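Local structure of outer envelope protein 64, mitochondrial (Arabidopsis thaliana, 6HPG) at residues A95-A100 with K108-A113; A83-V88 with E114-K119; I69-K72 with A76-R79. The protein probably acts as a chaperone receptor of the mitochondrial outer membrane in Hsp90-dependent protein targeting, here represented by its tetratricopeptide repeat (TPR) domain. All blocks are in the same frame, centred on the assembly; numbering follows the deposited sequence.

Contact 1. Residues A95-A100 with K108-A113; sequences ADFRHA and KTAKVA
The Phe97 ring carries Ala113 CB over one face: the methyl carbon lies 3.3 Å from the ring centroid, almost exactly on the ring normal (3° off), so its C-H bonds meet the pi cloud in a CH-pi contact. Thr109 CG2 and Ala110 CA come to the same ring at a slant. The two segments belong to the last helices of a TPR superhelix: 95-100 is part of helix 90-103 in the third repeat, and 108-113 opens helix 108-118, which follows that repeat and packs against its end. Their axes approach to 8.8 Å and run at 141°, roughly antiparallel. Such closeness calls for small residues, and Ala100, Ala110 and Ala113 supply them, while Phe97 provides one broad surface to lie against. With CG anti to the carbonyl carbon (chi1 -76°), the Phe97 ring is brought level with Ala113 and also packs on Thr82, Glu85 and Leu117. Contacts between the two segments are apolar, apart from a backbone oxygen that meets a methyl group. Asp96, beside Phe97 in sequence, turns instead to Arg80 and Arg84 of helix 74-86. Where the backbones come nearest, Phe97 CA and Ala110 CA are 5.0 Å apart, and Ala110 CB rests 3.5 Å from Phe97 O.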
ATOM      1  N   ALA A  95      -9.946   2.172 -11.783  1.00 21.38           N
ATOM      2  CA  ALA A  95      -9.333   3.474 -11.864  1.00 20.61           C
ATOM      3  C   ALA A  95      -7.913   3.469 -11.269  1.00 23.80           C
ATOM      4  O   ALA A  95      -6.960   4.043 -11.862  1.00 19.76           O
ATOM      5  CB  ALA A  95     -10.207   4.491 -11.185  1.00 21.57           C
ATOM      6  N   ASP A  96      -7.771   2.818 -10.106  1.00 23.33           N
ATOM      7  CA  ASP A  96      -6.495   2.774  -9.431  1.00 22.67           C
ATOM      8  C   ASP A  96      -5.531   1.855 -10.176  1.00 20.79           C
ATOM      9  O   ASP A  96      -4.366   2.218 -10.358  1.00 17.25           O
ATOM     10  CB  ASP A  96      -6.623   2.267  -8.001  1.00 23.66           C
ATOM     11  CG  ASP A  96      -7.227   3.251  -7.059  1.00 26.84           C
ATOM     12  OD1 ASP A  96      -7.222   4.490  -7.278  1.00 24.03           O
ATOM     13  OD2 ASP A  96      -7.684   2.730  -6.020  1.00 26.46           O
ATOM     14  N   PHE A  97      -5.999   0.692 -10.637  1.00 19.18           N
ATOM     15  CA  PHE A  97      -5.096  -0.178 -11.365  1.00 20.76           C
ATOM     16  C   PHE A  97      -4.687   0.531 -12.700  1.00 20.59           C
ATOM     17  O   PHE A  97      -3.580   0.344 -13.187  1.00 23.85           O
ATOM     18  CB  PHE A  97      -5.676  -1.597 -11.575  1.00 23.16           C
ATOM     19  CG  PHE A  97      -5.635  -2.490 -10.329  1.00 27.91           C
ATOM     20  CD1 PHE A  97      -4.423  -2.879  -9.752  1.00 23.80           C
ATOM     21  CD2 PHE A  97      -6.826  -2.999  -9.768  1.00 26.38           C
ATOM     22  CE1 PHE A  97      -4.406  -3.695  -8.615  1.00 28.61           C
ATOM     23  CE2 PHE A  97      -6.807  -3.817  -8.633  1.00 22.93           C
ATOM     24  CZ  PHE A  97      -5.601  -4.159  -8.052  1.00 23.11           C
ATOM     25  N   ARG A  98      -5.570   1.365 -13.264  1.00 22.07           N
ATOM     26  CA  ARG A  98      -5.253   2.073 -14.523  1.00 19.86           C
ATOM     27  C   ARG A  98      -4.238   3.144 -14.286  1.00 19.62           C
ATOM     28  O   ARG A  98      -3.298   3.301 -15.067  1.00 16.78           O
ATOM     29  CB  ARG A  98      -6.501   2.588 -15.203  1.00 20.79           C
ATOM     30  CG  ARG A  98      -7.190   1.486 -16.035  1.00 22.31           C
ATOM     31  CD  ARG A  98      -8.580   1.900 -16.434  1.00 23.67           C
ATOM     32  NE  ARG A  98      -9.265   0.887 -17.233  1.00 23.72           N
ATOM     33  CZ  ARG A  98     -10.585   0.822 -17.413  1.00 24.07           C
ATOM     34  NH1 ARG A  98     -11.407   1.713 -16.869  1.00 27.74           N
ATOM     35  NH2 ARG A  98     -11.100  -0.134 -18.187  1.00 24.21           N
ATOM     36  N   HIS A  99      -4.379   3.856 -13.160  1.00 23.95           N
ATOM     37  CA  HIS A  99      -3.429   4.885 -12.833  1.00 21.86           C
ATOM     38  C   HIS A  99      -2.021   4.383 -12.484  1.00 22.80           C
ATOM     39  O   HIS A  99      -1.025   5.066 -12.793  1.00 21.47           O
ATOM     40  CB  HIS A  99      -3.919   5.795 -11.715  1.00 24.65           C
ATOM     41  CG  HIS A  99      -3.213   7.103 -11.711  1.00 26.85           C
ATOM     42  ND1 HIS A  99      -3.372   8.024 -12.728  1.00 34.64           N
ATOM     43  CD2 HIS A  99      -2.301   7.628 -10.864  1.00 30.27           C
ATOM     44  CE1 HIS A  99      -2.623   9.084 -12.484  1.00 31.69           C
ATOM     45  NE2 HIS A  99      -1.964   8.869 -11.359  1.00 33.23           N
ATOM     46  N   ALA A 100      -1.934   3.223 -11.842  1.00 20.20           N
ATOM     47  CA  ALA A 100      -0.648   2.611 -11.580  1.00 21.24           C
ATOM     48  C   ALA A 100       0.105   2.374 -12.875  1.00 19.31           C
ATOM     49  O   ALA A 100       1.342   2.462 -12.891  1.00 16.96           O
ATOM     50  CB  ALA A 100      -0.820   1.287 -10.867  1.00 23.63           C
ATOM     51  N   LYS A 108       3.183  -5.530 -13.734  1.00 25.32           N
ATOM     52  CA  LYS A 108       2.521  -6.791 -14.011  1.00 36.13           C
ATOM     53  C   LYS A 108       1.236  -6.943 -13.186  1.00 33.00           C
ATOM     54  O   LYS A 108       0.285  -7.545 -13.662  1.00 35.22           O
ATOM     55  CB  LYS A 108       3.472  -7.979 -13.803  1.00 43.71           C
ATOM     56  CG  LYS A 108       3.656  -8.871 -15.039  1.00 64.17           C
ATOM     57  CD  LYS A 108       2.429  -9.738 -15.368  1.00 75.59           C
ATOM     58  CE  LYS A 108       1.736  -9.329 -16.669  1.00 78.92           C
ATOM     59  NZ  LYS A 108       0.355  -9.891 -16.775  1.00 80.29           N
ATOM     60  N   THR A 109       1.184  -6.349 -11.991  1.00 25.24           N
ATOM     61  CA  THR A 109       0.100  -6.597 -11.077  1.00 23.84           C
ATOM     62  C   THR A 109      -1.101  -5.883 -11.504  1.00 25.04           C
ATOM     63  O   THR A 109      -2.195  -6.423 -11.402  1.00 30.62           O
ATOM     64  CB  THR A 109       0.458  -6.164  -9.654  1.00 27.87           C
ATOM     65  OG1 THR A 109       1.311  -7.174  -9.115  1.00 32.02           O
ATOM     66  CG2 THR A 109      -0.774  -5.981  -8.721  1.00 26.12           C
ATOM     67  N   ALA A 110      -0.921  -4.636 -11.932  1.00 26.28           N
ATOM     68  CA  ALA A 110      -2.012  -3.873 -12.534  1.00 22.48           C
ATOM     69  C   ALA A 110      -2.583  -4.517 -13.820  1.00 23.73           C
ATOM     70  O   ALA A 110      -3.782  -4.514 -14.003  1.00 28.75           O
ATOM     71  CB  ALA A 110      -1.556  -2.447 -12.795  1.00 24.67           C
ATOM     72  N   LYS A 111      -1.741  -5.047 -14.699  1.00 24.62           N
ATOM     73  CA  LYS A 111      -2.228  -5.704 -15.943  1.00 29.14           C
ATOM     74  C   LYS A 111      -3.032  -6.978 -15.687  1.00 27.00           C
ATOM     75  O   LYS A 111      -4.065  -7.171 -16.304  1.00 34.63           O
ATOM     76  CB  LYS A 111      -1.079  -5.992 -16.910  1.00 30.77           C
ATOM     77  CG  LYS A 111      -0.517  -4.717 -17.497  1.00 36.91           C
ATOM     78  CD  LYS A 111       0.431  -4.929 -18.673  1.00 44.76           C
ATOM     79  CE  LYS A 111       1.893  -4.874 -18.267  1.00 52.72           C
ATOM     80  NZ  LYS A 111       2.739  -4.555 -19.449  1.00 62.44           N
ATOM     81  N   VAL A 112      -2.569  -7.832 -14.771  1.00 27.46           N
ATOM     82  CA  VAL A 112      -3.324  -9.021 -14.346  1.00 26.69           C
ATOM     83  C   VAL A 112      -4.658  -8.563 -13.778  1.00 26.91           C
ATOM     84  O   VAL A 112      -5.696  -9.098 -14.161  1.00 26.20           O
ATOM     85  CB  VAL A 112      -2.532  -9.906 -13.316  1.00 32.61           C
ATOM     86  CG1 VAL A 112      -3.407 -10.973 -12.654  1.00 29.86           C
ATOM     87  CG2 VAL A 112      -1.339 -10.578 -13.973  1.00 28.40           C
ATOM     88  N   ALA A 113      -4.637  -7.541 -12.914  1.00 28.90           N
ATOM     89  CA  ALA A 113      -5.866  -7.035 -12.294  1.00 30.77           C
ATOM     90  C   ALA A 113      -6.880  -6.476 -13.297  1.00 28.30           C
ATOM     91  O   ALA A 113      -8.065  -6.673 -13.115  1.00 22.79           O
ATOM     92  CB  ALA A 113      -5.558  -5.949 -11.267  1.00 37.28           C
TER

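Contact 2. Residues A83-V88 with E114-K119; sequences ARESLV and EKRLRK
Glu85 and Arg116 meet as a side-on salt bridge, each carboxylate oxygen taking one guanidinium N-H. Arg116 NE reaches Glu85 OE1 at 2.7 Å with an almost linear N-H...O angle of 174°, approaching from the syn side but somewhat out of the carboxylate plane. Arg116 NH2 gives the second bond, 2.9 Å to Glu85 OE2 and nearly as straight, directed at that oxygen's syn lone pair. Both oxygens lie close to the guanidinium plane, at its edge, and the two flat groups are only 17° from coplanar. Two such bonds fix the rotation of each group and would be expected to favour the ionised forms of both.

Torsions explain the match. Glu85 has CG anti to its backbone N and stays extended, long enough to span segments whose nearest CA atoms, those of Glu85 and Leu117, are 8.2 Å apart. Arg116 also starts extended but bends at chi3 (63°), turning its NE edge back onto the glutamate. Beside the bridge, CD2 of the buried Leu117 lies 3.7 Å from Glu85 OE1 and 3.9 Å from Glu85 CG, an apolar neighbour for Glu85 CG and the carboxylate end.

The pair ties the first helix of the third TPR repeat to helix 108-118, skipping over the intervening helix 90-103. That helix contributes the next shell, where Tyr90 touches Leu117. One residue earlier than Glu85, Arg84 NH1 makes a hydrogen bond to Glu92 O. Just past Glu85 the helix ends in a Schellman motif with Val88, at positive phi, as its C-prime residue, and with Arg89 N turning back to Arg84 O; Val88 N makes a weak bond to Glu85 O.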
ATOM      1  N   ALA A  83      -7.782  -3.306  -2.319  1.00 27.94           N
ATOM      2  CA  ALA A  83      -8.720  -3.221  -1.191  1.00 26.49           C
ATOM      3  C   ALA A  83     -10.103  -2.961  -1.759  1.00 29.67           C
ATOM      4  O   ALA A  83     -11.104  -3.503  -1.279  1.00 29.52           O
ATOM      5  CB  ALA A  83      -8.330  -2.117  -0.192  1.00 21.78           C
ATOM      6  N   ARG A  84     -10.159  -2.108  -2.776  1.00 28.37           N
ATOM      7  CA  ARG A  84     -11.389  -1.853  -3.463  1.00 24.94           C
ATOM      8  C   ARG A  84     -11.948  -3.097  -4.153  1.00 26.13           C
ATOM      9  O   ARG A  84     -13.116  -3.394  -3.990  1.00 29.49           O
ATOM     10  CB  ARG A  84     -11.210  -0.723  -4.451  1.00 26.80           C
ATOM     11  CG  ARG A  84     -11.189   0.598  -3.743  1.00 28.04           C
ATOM     12  CD  ARG A  84     -10.685   1.657  -4.689  1.00 28.58           C
ATOM     13  NE  ARG A  84     -10.802   2.962  -4.071  1.00 25.40           N
ATOM     14  CZ  ARG A  84     -10.546   4.106  -4.703  1.00 30.70           C
ATOM     15  NH1 ARG A  84     -10.126   4.131  -5.987  1.00 30.22           N
ATOM     16  NH2 ARG A  84     -10.709   5.237  -4.041  1.00 27.21           N
ATOM     17  N   GLU A  85     -11.126  -3.824  -4.890  1.00 20.55           N
ATOM     18  CA  GLU A  85     -11.602  -5.047  -5.543  1.00 24.69           C
ATOM     19  C   GLU A  85     -12.113  -6.075  -4.509  1.00 26.44           C
ATOM     20  O   GLU A  85     -13.076  -6.810  -4.778  1.00 28.71           O
ATOM     21  CB  GLU A  85     -10.514  -5.643  -6.392  1.00 25.47           C
ATOM     22  CG  GLU A  85     -10.928  -6.910  -7.077  1.00 27.79           C
ATOM     23  CD  GLU A  85      -9.855  -7.448  -7.970  1.00 34.17           C
ATOM     24  OE1 GLU A  85     -10.161  -8.387  -8.743  1.00 47.01           O
ATOM     25  OE2 GLU A  85      -8.703  -6.947  -7.918  1.00 40.26           O
ATOM     26  N   SER A  86     -11.461  -6.102  -3.343  1.00 28.28           N
ATOM     27  CA  SER A  86     -11.882  -6.924  -2.207  1.00 26.71           C
ATOM     28  C   SER A  86     -13.219  -6.465  -1.657  1.00 24.79           C
ATOM     29  O   SER A  86     -14.026  -7.299  -1.245  1.00 24.42           O
ATOM     30  CB  SER A  86     -10.852  -6.886  -1.087  1.00 25.90           C
ATOM     31  OG  SER A  86      -9.683  -7.580  -1.461  1.00 32.92           O
ATOM     32  N   LEU A  87     -13.440  -5.148  -1.627  1.00 24.90           N
ATOM     33  CA  LEU A  87     -14.729  -4.598  -1.214  1.00 28.22           C
ATOM     34  C   LEU A  87     -15.733  -4.503  -2.369  1.00 30.85           C
ATOM     35  O   LEU A  87     -16.679  -3.723  -2.296  1.00 31.89           O
ATOM     36  CB  LEU A  87     -14.531  -3.231  -0.550  1.00 31.14           C
ATOM     37  CG  LEU A  87     -13.820  -3.252   0.796  1.00 35.74           C
ATOM     38  CD1 LEU A  87     -13.562  -1.821   1.230  1.00 35.29           C
ATOM     39  CD2 LEU A  87     -14.621  -4.016   1.848  1.00 38.94           C
ATOM     40  N   VAL A  88     -15.504  -5.290  -3.430  1.00 38.17           N
ATOM     41  CA  VAL A  88     -16.372  -5.410  -4.610  1.00 39.67           C
ATOM     42  C   VAL A  88     -16.687  -4.034  -5.268  1.00 40.23           C
ATOM     43  O   VAL A  88     -17.715  -3.870  -5.916  1.00 50.21           O
ATOM     44  CB  VAL A  88     -17.609  -6.328  -4.266  1.00 44.66           C
ATOM     45  CG1 VAL A  88     -18.628  -6.464  -5.406  1.00 44.76           C
ATOM     46  CG2 VAL A  88     -17.127  -7.728  -3.875  1.00 43.76           C
ATOM     47  N   GLU A 114      -6.407  -5.736 -14.301  1.00 24.28           N
ATOM     48  CA  GLU A 114      -7.282  -5.161 -15.330  1.00 24.32           C
ATOM     49  C   GLU A 114      -8.067  -6.252 -16.060  1.00 23.16           C
ATOM     50  O   GLU A 114      -9.281  -6.151 -16.205  1.00 28.81           O
ATOM     51  CB  GLU A 114      -6.470  -4.357 -16.350  1.00 25.06           C
ATOM     52  CG  GLU A 114      -6.089  -2.946 -15.910  1.00 28.26           C
ATOM     53  CD  GLU A 114      -5.485  -2.149 -17.058  1.00 35.62           C
ATOM     54  OE1 GLU A 114      -4.835  -2.763 -17.953  1.00 28.58           O
ATOM     55  OE2 GLU A 114      -5.683  -0.907 -17.066  1.00 32.43           O
ATOM     56  N   LYS A 115      -7.358  -7.296 -16.467  1.00 25.55           N
ATOM     57  CA  LYS A 115      -7.938  -8.492 -17.141  1.00 30.64           C
ATOM     58  C   LYS A 115      -9.015  -9.219 -16.297  1.00 30.85           C
ATOM     59  O   LYS A 115     -10.083  -9.554 -16.792  1.00 30.79           O
ATOM     60  CB  LYS A 115      -6.791  -9.439 -17.454  1.00 32.01           C
ATOM     61  CG  LYS A 115      -7.099 -10.677 -18.265  1.00 33.30           C
ATOM     62  CD  LYS A 115      -5.789 -11.164 -18.861  1.00 35.14           C
ATOM     63  CE  LYS A 115      -5.688 -12.668 -18.948  1.00 38.88           C
ATOM     64  NZ  LYS A 115      -6.359 -13.187 -20.161  1.00 36.36           N
ATOM     65  N   ARG A 116      -8.726  -9.436 -15.023  1.00 33.16           N
ATOM     66  CA  ARG A 116      -9.686 -10.017 -14.084  1.00 31.59           C
ATOM     67  C   ARG A 116     -10.880  -9.075 -13.864  1.00 36.10           C
ATOM     68  O   ARG A 116     -12.048  -9.503 -13.848  1.00 35.84           O
ATOM     69  CB  ARG A 116      -8.957 -10.365 -12.783  1.00 31.00           C
ATOM     70  CG  ARG A 116      -9.773 -11.016 -11.698  1.00 33.48           C
ATOM     71  CD  ARG A 116      -8.923 -11.339 -10.464  1.00 36.87           C
ATOM     72  NE  ARG A 116      -8.401 -10.109  -9.860  1.00 38.58           N
ATOM     73  CZ  ARG A 116      -7.124  -9.710  -9.879  1.00 38.31           C
ATOM     74  NH1 ARG A 116      -6.159 -10.458 -10.427  1.00 41.18           N
ATOM     75  NH2 ARG A 116      -6.805  -8.537  -9.343  1.00 28.89           N
ATOM     76  N   LEU A 117     -10.610  -7.786 -13.717  1.00 35.49           N
ATOM     77  CA  LEU A 117     -11.705  -6.823 -13.498  1.00 36.18           C
ATOM     78  C   LEU A 117     -12.618  -6.613 -14.726  1.00 44.50           C
ATOM     79  O   LEU A 117     -13.792  -6.276 -14.562  1.00 32.48           O
ATOM     80  CB  LEU A 117     -11.152  -5.471 -13.060  1.00 33.64           C
ATOM     81  CG  LEU A 117     -10.617  -5.413 -11.644  1.00 34.61           C
ATOM     82  CD1 LEU A 117      -9.927  -4.072 -11.444  1.00 27.88           C
ATOM     83  CD2 LEU A 117     -11.751  -5.626 -10.653  1.00 36.43           C
ATOM     84  N   ARG A 118     -12.068  -6.773 -15.937  1.00 49.99           N
ATOM     85  CA  ARG A 118     -12.834  -6.640 -17.208  1.00 52.45           C
ATOM     86  C   ARG A 118     -14.209  -7.341 -17.190  1.00 52.21           C
ATOM     87  O   ARG A 118     -15.228  -6.719 -17.492  1.00 47.10           O
ATOM     88  CB  ARG A 118     -12.010  -7.164 -18.393  1.00 48.60           C
ATOM     89  CG  ARG A 118     -11.544  -6.106 -19.357  1.00 52.08           C
ATOM     90  CD  ARG A 118     -11.106  -6.734 -20.671  1.00 61.41           C
ATOM     91  NE  ARG A 118     -11.753  -6.087 -21.818  1.00 80.91           N
ATOM     92  CZ  ARG A 118     -13.028  -6.255 -22.193  1.00 92.96           C
ATOM     93  NH1 ARG A 118     -13.845  -7.074 -21.530  1.00110.55           N
ATOM     94  NH2 ARG A 118     -13.497  -5.599 -23.257  1.00 98.97           N
ATOM     95  N   LYS A 119     -14.212  -8.613 -16.787  1.00 46.94           N
ATOM     96  CA  LYS A 119     -15.439  -9.429 -16.640  1.00 61.10           C
ATOM     97  C   LYS A 119     -16.367  -9.092 -15.442  1.00 65.89           C
ATOM     98  O   LYS A 119     -17.334  -9.820 -15.200  1.00 53.75           O
ATOM     99  CB  LYS A 119     -15.070 -10.930 -16.630  1.00 68.12           C
ATOM    100  CG  LYS A 119     -14.710 -11.462 -18.020  1.00 74.10           C
ATOM    101  CD  LYS A 119     -13.717 -12.615 -17.984  1.00 72.55           C
ATOM    102  CE  LYS A 119     -12.284 -12.120 -17.863  1.00 71.22           C
ATOM    103  NZ  LYS A 119     -11.359 -13.231 -17.528  1.00 64.63           N
TER

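Contact 3. Residues I69-K72 with A76-R79; sequences IDKK and AYLR
Tyr77 and Lys71 meet through a single hydrogen bond from the phenol OH to the Lys71 backbone carbonyl oxygen, 2.7 Å long. This is the tight part of the contact. The carbonyl oxygen sits at the edge of the Tyr77 ring, near its plane, so that ring atom CE2 is also only 3.2 Å from Lys71 O. The OH approaches at a C=O...O angle of 130°, tilted slightly from the carbonyl plane. Tyrosine suits the place: its ring can be buried while its hydroxyl reaches the loop and satisfies a backbone carbonyl. A chi1 of -61° sets the ring beside the backbone N, and from there it extends toward the loop.

The solvent side is looser. The CB atoms of Lys71 and Lys72 leave the backbone away from the helix, and both residues are exposed, as suits long charged chains; Lys71 CB comes no nearer than 4.3 Å to Tyr77 OH. The loop holds its own shape by an Asx turn, Lys72 N bonding Asp70 OD1 at 3.1 Å from well above the carboxylate plane.

This loop is the link between the second and third TPR repeats. Tyr77 is wedged between helices: Met67 of helix 56-69 touches its side chain, and His99 of helix 90-103 meets its ring edge-to-face. From that same helix Leu103 also touches the Tyr77 side chain, while Asp96 and Ala100 pack on the residue near its CB.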
ATOM      1  N   ILE A  69       0.838  12.683   0.145  1.00 32.25           N
ATOM      2  CA  ILE A  69       2.251  12.932   0.325  1.00 30.70           C
ATOM      3  C   ILE A  69       2.989  12.785  -1.011  1.00 27.99           C
ATOM      4  O   ILE A  69       3.827  13.606  -1.351  1.00 26.18           O
ATOM      5  CB  ILE A  69       2.836  11.992   1.417  1.00 29.00           C
ATOM      6  CG1 ILE A  69       2.231  12.341   2.786  1.00 30.71           C
ATOM      7  CG2 ILE A  69       4.356  12.107   1.475  1.00 35.98           C
ATOM      8  CD1 ILE A  69       2.357  11.246   3.845  1.00 26.31           C
ATOM      9  N   ASP A  70       2.667  11.750  -1.789  1.00 29.11           N
ATOM     10  CA  ASP A  70       3.348  11.533  -3.053  1.00 24.96           C
ATOM     11  C   ASP A  70       2.444  10.839  -4.058  1.00 28.55           C
ATOM     12  O   ASP A  70       2.252   9.602  -4.049  1.00 24.72           O
ATOM     13  CB  ASP A  70       4.610  10.725  -2.811  1.00 28.08           C
ATOM     14  CG  ASP A  70       5.368  10.367  -4.090  1.00 24.93           C
ATOM     15  OD1 ASP A  70       5.257  11.057  -5.130  1.00 27.44           O
ATOM     16  OD2 ASP A  70       6.102   9.369  -4.021  1.00 25.44           O
ATOM     17  N   LYS A  71       1.940  11.668  -4.950  1.00 27.73           N
ATOM     18  CA  LYS A  71       1.098  11.234  -6.062  1.00 28.97           C
ATOM     19  C   LYS A  71       1.659  10.137  -6.903  1.00 24.28           C
ATOM     20  O   LYS A  71       0.892   9.418  -7.513  1.00 27.14           O
ATOM     21  CB  LYS A  71       0.796  12.426  -6.996  1.00 42.51           C
ATOM     22  CG  LYS A  71      -0.509  13.132  -6.661  1.00 53.82           C
ATOM     23  CD  LYS A  71      -0.973  14.085  -7.756  1.00 65.29           C
ATOM     24  CE  LYS A  71      -2.494  14.197  -7.766  1.00 70.14           C
ATOM     25  NZ  LYS A  71      -2.970  15.165  -8.790  1.00 79.02           N
ATOM     26  N   LYS A  72       2.989  10.039  -7.003  1.00 25.99           N
ATOM     27  CA  LYS A  72       3.615   9.082  -7.898  1.00 24.54           C
ATOM     28  C   LYS A  72       3.926   7.722  -7.230  1.00 20.98           C
ATOM     29  O   LYS A  72       4.558   6.904  -7.829  1.00 18.99           O
ATOM     30  CB  LYS A  72       4.849   9.712  -8.529  1.00 30.49           C
ATOM     31  CG  LYS A  72       4.489  10.891  -9.429  1.00 36.04           C
ATOM     32  CD  LYS A  72       5.725  11.616  -9.919  1.00 42.28           C
ATOM     33  CE  LYS A  72       5.378  12.590 -11.033  1.00 46.90           C
ATOM     34  NZ  LYS A  72       6.510  13.512 -11.336  1.00 52.80           N
ATOM     35  N   ALA A  76       0.796   2.560  -3.749  1.00 15.79           N
ATOM     36  CA  ALA A  76      -0.424   3.119  -3.179  1.00 16.46           C
ATOM     37  C   ALA A  76      -1.666   2.867  -4.046  1.00 17.18           C
ATOM     38  O   ALA A  76      -2.755   2.563  -3.532  1.00 15.74           O
ATOM     39  CB  ALA A  76      -0.220   4.615  -2.867  1.00 13.51           C
ATOM     40  N   TYR A  77      -1.497   2.969  -5.371  1.00 18.67           N
ATOM     41  CA  TYR A  77      -2.543   2.678  -6.315  1.00 17.99           C
ATOM     42  C   TYR A  77      -2.868   1.165  -6.406  1.00 20.48           C
ATOM     43  O   TYR A  77      -4.052   0.758  -6.374  1.00 17.17           O
ATOM     44  CB  TYR A  77      -2.237   3.312  -7.691  1.00 17.99           C
ATOM     45  CG  TYR A  77      -2.134   4.790  -7.591  1.00 19.59           C
ATOM     46  CD1 TYR A  77      -3.283   5.604  -7.452  1.00 24.33           C
ATOM     47  CD2 TYR A  77      -0.920   5.396  -7.551  1.00 22.21           C
ATOM     48  CE1 TYR A  77      -3.175   6.981  -7.276  1.00 21.78           C
ATOM     49  CE2 TYR A  77      -0.804   6.765  -7.370  1.00 21.90           C
ATOM     50  CZ  TYR A  77      -1.926   7.555  -7.243  1.00 22.96           C
ATOM     51  OH  TYR A  77      -1.746   8.909  -7.081  1.00 23.52           O
ATOM     52  N   LEU A  78      -1.818   0.346  -6.533  1.00 20.08           N
ATOM     53  CA  LEU A  78      -1.950  -1.125  -6.547  1.00 18.41           C
ATOM     54  C   LEU A  78      -2.686  -1.648  -5.330  1.00 17.62           C
ATOM     55  O   LEU A  78      -3.615  -2.429  -5.453  1.00 15.66           O
ATOM     56  CB  LEU A  78      -0.581  -1.766  -6.588  1.00 18.36           C
ATOM     57  CG  LEU A  78       0.243  -1.495  -7.869  1.00 21.13           C
ATOM     58  CD1 LEU A  78       1.543  -2.281  -7.829  1.00 21.76           C
ATOM     59  CD2 LEU A  78      -0.514  -1.896  -9.105  1.00 19.35           C
ATOM     60  N   ARG A  79      -2.254  -1.191  -4.151  1.00 21.10           N
ATOM     61  CA  ARG A  79      -2.867  -1.563  -2.860  1.00 23.58           C
ATOM     62  C   ARG A  79      -4.284  -1.008  -2.609  1.00 26.50           C
ATOM     63  O   ARG A  79      -5.158  -1.769  -2.134  1.00 23.34           O
ATOM     64  CB  ARG A  79      -1.941  -1.219  -1.687  1.00 24.45           C
ATOM     65  CG  ARG A  79      -0.696  -2.134  -1.645  1.00 28.20           C
ATOM     66  CD  ARG A  79       0.326  -1.773  -0.567  1.00 26.03           C
ATOM     67  NE  ARG A  79       1.442  -2.684  -0.714  1.00 21.82           N
ATOM     68  CZ  ARG A  79       2.719  -2.384  -0.592  1.00 18.73           C
ATOM     69  NH1 ARG A  79       3.126  -1.168  -0.240  1.00 17.86           N
ATOM     70  NH2 ARG A  79       3.597  -3.331  -0.812  1.00 20.69           N
TER

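Overall arrangement
Contact 3 comes first along the chain, at the junction of the second and third TPR repeats; contacts 1 and 2 lie toward the C-terminal end of the same all-helical array. Helix 74-86 serves contacts 2 and 3, whose centres are about 18 Å apart, and helix 108-118 serves contacts 1 and 2, whose centres are about 10 Å apart. Contact 1, its centre about 12 Å from that of contact 3, brings in helix 90-103. The segments of contact 1 fall in sequence between those of contact 2. Together they join the third repeat to the preceding repeat and to the last helix, while Leu78 and Arg79 of helix 74-86, with Thr109 of helix 108-118, touch a bound peptide.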